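Local coordinates for protein L-talarate/galactarate dehydratase (Salmonella typhimurium, PDB 2PP0) that catalyses the magnesium-dependent dehydration of L-talarate and galactarate to 5-keto-4-deoxy-D-glucarate, and the competing epimerisation of L-talarate to galactarate, at residues Q299-R304 with A326-M331. Numbering follows the deposited sequence.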
loop_
_atom_site.group_PDB
_atom_site.type_symbol
_atom_site.label_atom_id
_atom_site.label_comp_id
_atom_site.label_asym_id
_atom_site.label_seq_id
_atom_site.Cartn_x
_atom_site.Cartn_y
_atom_site.Cartn_z
ATOM N N GLN B 299 9.271 -7.250 13.815
ATOM C CA GLN B 299 9.577 -8.485 13.107
ATOM C C GLN B 299 8.372 -9.310 12.674
ATOM O O GLN B 299 8.054 -10.343 13.280
ATOM C CB GLN B 299 10.502 -9.335 13.968
ATOM C CG GLN B 299 11.765 -8.592 14.357
ATOM C CD GLN B 299 12.638 -9.383 15.295
ATOM O OE1 GLN B 299 12.256 -9.653 16.438
ATOM N NE2 GLN B 299 13.819 -9.767 14.821
ATOM N N PRO B 300 7.688 -8.871 11.610
ATOM C CA PRO B 300 6.528 -9.623 11.149
ATOM C C PRO B 300 6.959 -10.818 10.298
ATOM O O PRO B 300 8.101 -10.897 9.837
ATOM C CB PRO B 300 5.726 -8.579 10.383
ATOM C CG PRO B 300 6.801 -7.717 9.777
ATOM C CD PRO B 300 7.865 -7.619 10.845
ATOM N N ASP B 301 6.031 -11.750 10.117
ATOM C CA ASP B 301 6.262 -12.976 9.363
ATOM C C ASP B 301 5.081 -13.046 8.398
ATOM O O ASP B 301 3.950 -13.257 8.824
ATOM C CB ASP B 301 6.246 -14.149 10.355
ATOM C CG ASP B 301 6.496 -15.492 9.701
ATOM O OD1 ASP B 301 5.781 -15.828 8.740
ATOM O OD2 ASP B 301 7.401 -16.219 10.170
ATOM N N ALA B 302 5.329 -12.850 7.105
ATOM C CA ALA B 302 4.236 -12.864 6.135
ATOM C C ALA B 302 3.392 -14.132 6.216
ATOM O O ALA B 302 2.165 -14.064 6.244
ATOM C CB ALA B 302 4.778 -12.666 4.709
ATOM N N PRO B 303 4.031 -15.312 6.222
ATOM C CA PRO B 303 3.212 -16.526 6.308
ATOM C C PRO B 303 2.297 -16.499 7.543
ATOM O O PRO B 303 1.104 -16.771 7.450
ATOM C CB PRO B 303 4.259 -17.638 6.380
ATOM C CG PRO B 303 5.368 -17.090 5.497
ATOM C CD PRO B 303 5.447 -15.641 5.962
ATOM N N ARG B 304 2.860 -16.118 8.686
ATOM C CA ARG B 304 2.112 -16.072 9.939
ATOM C C ARG B 304 1.034 -15.013 10.098
ATOM O O ARG B 304 0.051 -15.248 10.802
ATOM C CB ARG B 304 3.074 -15.949 11.111
ATOM C CG ARG B 304 3.737 -17.249 11.468
ATOM C CD ARG B 304 4.422 -17.153 12.805
ATOM N NE ARG B 304 4.944 -18.452 13.202
ATOM C CZ ARG B 304 6.115 -18.625 13.801
ATOM N NH1 ARG B 304 6.878 -17.572 14.067
ATOM N NH2 ARG B 304 6.524 -19.847 14.122
ATOM N N ALA B 326 12.731 -6.088 10.465
ATOM C CA ALA B 326 13.575 -7.276 10.422
ATOM C C ALA B 326 12.635 -8.477 10.411
ATOM O O ALA B 326 12.374 -9.091 11.457
ATOM C CB ALA B 326 14.499 -7.327 11.633
ATOM N N PRO B 327 12.109 -8.824 9.221
ATOM C CA PRO B 327 11.186 -9.949 9.030
ATOM C C PRO B 327 11.765 -11.264 9.544
ATOM O O PRO B 327 12.983 -11.471 9.550
ATOM C CB PRO B 327 10.974 -9.983 7.516
ATOM C CG PRO B 327 11.256 -8.573 7.082
ATOM C CD PRO B 327 12.448 -8.203 7.927
ATOM N N HIS B 328 10.885 -12.161 9.966
ATOM C CA HIS B 328 11.325 -13.444 10.486
ATOM C C HIS B 328 11.219 -14.583 9.480
ATOM O O HIS B 328 10.189 -14.746 8.820
ATOM C CB HIS B 328 10.521 -13.793 11.742
ATOM C CG HIS B 328 10.622 -15.229 12.146
ATOM N ND1 HIS B 328 9.716 -16.183 11.734
ATOM C CD2 HIS B 328 11.537 -15.881 12.899
ATOM C CE1 HIS B 328 10.069 -17.361 12.217
ATOM N NE2 HIS B 328 11.171 -17.205 12.927
ATOM N N PHE B 329 12.296 -15.357 9.358
ATOM C CA PHE B 329 12.308 -16.526 8.480
ATOM C C PHE B 329 11.961 -16.183 7.029
ATOM O O PHE B 329 12.173 -15.057 6.577
ATOM C CB PHE B 329 11.309 -17.550 9.049
ATOM C CG PHE B 329 11.475 -18.958 8.529
ATOM C CD1 PHE B 329 12.726 -19.566 8.487
ATOM C CD2 PHE B 329 10.357 -19.703 8.159
ATOM C CE1 PHE B 329 12.859 -20.903 8.088
ATOM C CE2 PHE B 329 10.477 -21.034 7.762
ATOM C CZ PHE B 329 11.731 -21.637 7.728
ATOM N N ALA B 330 11.448 -17.181 6.314
ATOM C CA ALA B 330 11.034 -17.077 4.914
ATOM C C ALA B 330 11.720 -15.976 4.096
ATOM O O ALA B 330 11.046 -15.118 3.524
ATOM C CB ALA B 330 9.518 -16.904 4.849
ATOM N N MET B 331 13.051 -16.012 4.024
ATOM C CA MET B 331 13.784 -14.997 3.270
ATOM C C MET B 331 13.388 -14.987 1.794
ATOM O O MET B 331 13.517 -13.963 1.115
ATOM C CB MET B 331 15.307 -15.191 3.421
ATOM C CG MET B 331 15.840 -16.575 3.058
ATOM S SD MET B 331 17.635 -16.737 3.317
ATOM C CE MET B 331 17.967 -18.145 2.256
HETATM O O HOH W 1 14.683 -11.097 12.240
#
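Asp301 OD2 receives the ND1-H of His328 at 2.8 Å, a nearly straight bond. The oxygen lies in the plane of the imidazole and accepts through its anti lone pair, while the carboxylate is turned 37° from the ring. Histidine suits the place because one nitrogen can be held by the carboxylate while the other faces the active site; here NE2 hydrogen-bonds a glycerol, probably from the crystallisation liquor. His328 CG is anti to the backbone N (chi1 164°), which swings the ring across to Asp301. The backbone bond from His328 N to Pro300 O, 3.1 Å, also ties the backbone of His328 to the other segment, and proline at 300 still offers this carbonyl although it has no N-H of its own. OD2 of Asp301 is shared by Tyr80 OH and His328 ND1, which would hold the carboxylate in place.

Both segments follow neighbouring parallel strands, 297-298 and 324-325, of the TIM-barrel-like domain of the enolase superfamily, where catalytic groups gather at the C-terminal strand ends. His328 is the proton donor/acceptor of this enzyme, and Asp301 is thought to increase its basicity. Asp301 also occupies the N-cap of the short helix that follows.

The Arg304 guanidinium lies only 9° from parallel to the imidazole but is displaced obliquely, NH1 coming 3.7 Å from His328 CE1. Its long chain brings NH1 into a salt bridge with the magnesium ligand Glu278. Directly after the two strands, Gln299 CG lies close to Ala326 O, at 3.0 Å, and the amide NE2 is hydrogen-bonded to Glu252, another magnesium ligand. The Ala326 methyl, small enough to fit beside the Gln299 chain, lies 4.1 Å from its CG. At the opposite end of the contact, Pro303 CG meets the Ala330 methyl at 4.2 Å, two compact apolar groups beside the helix starts.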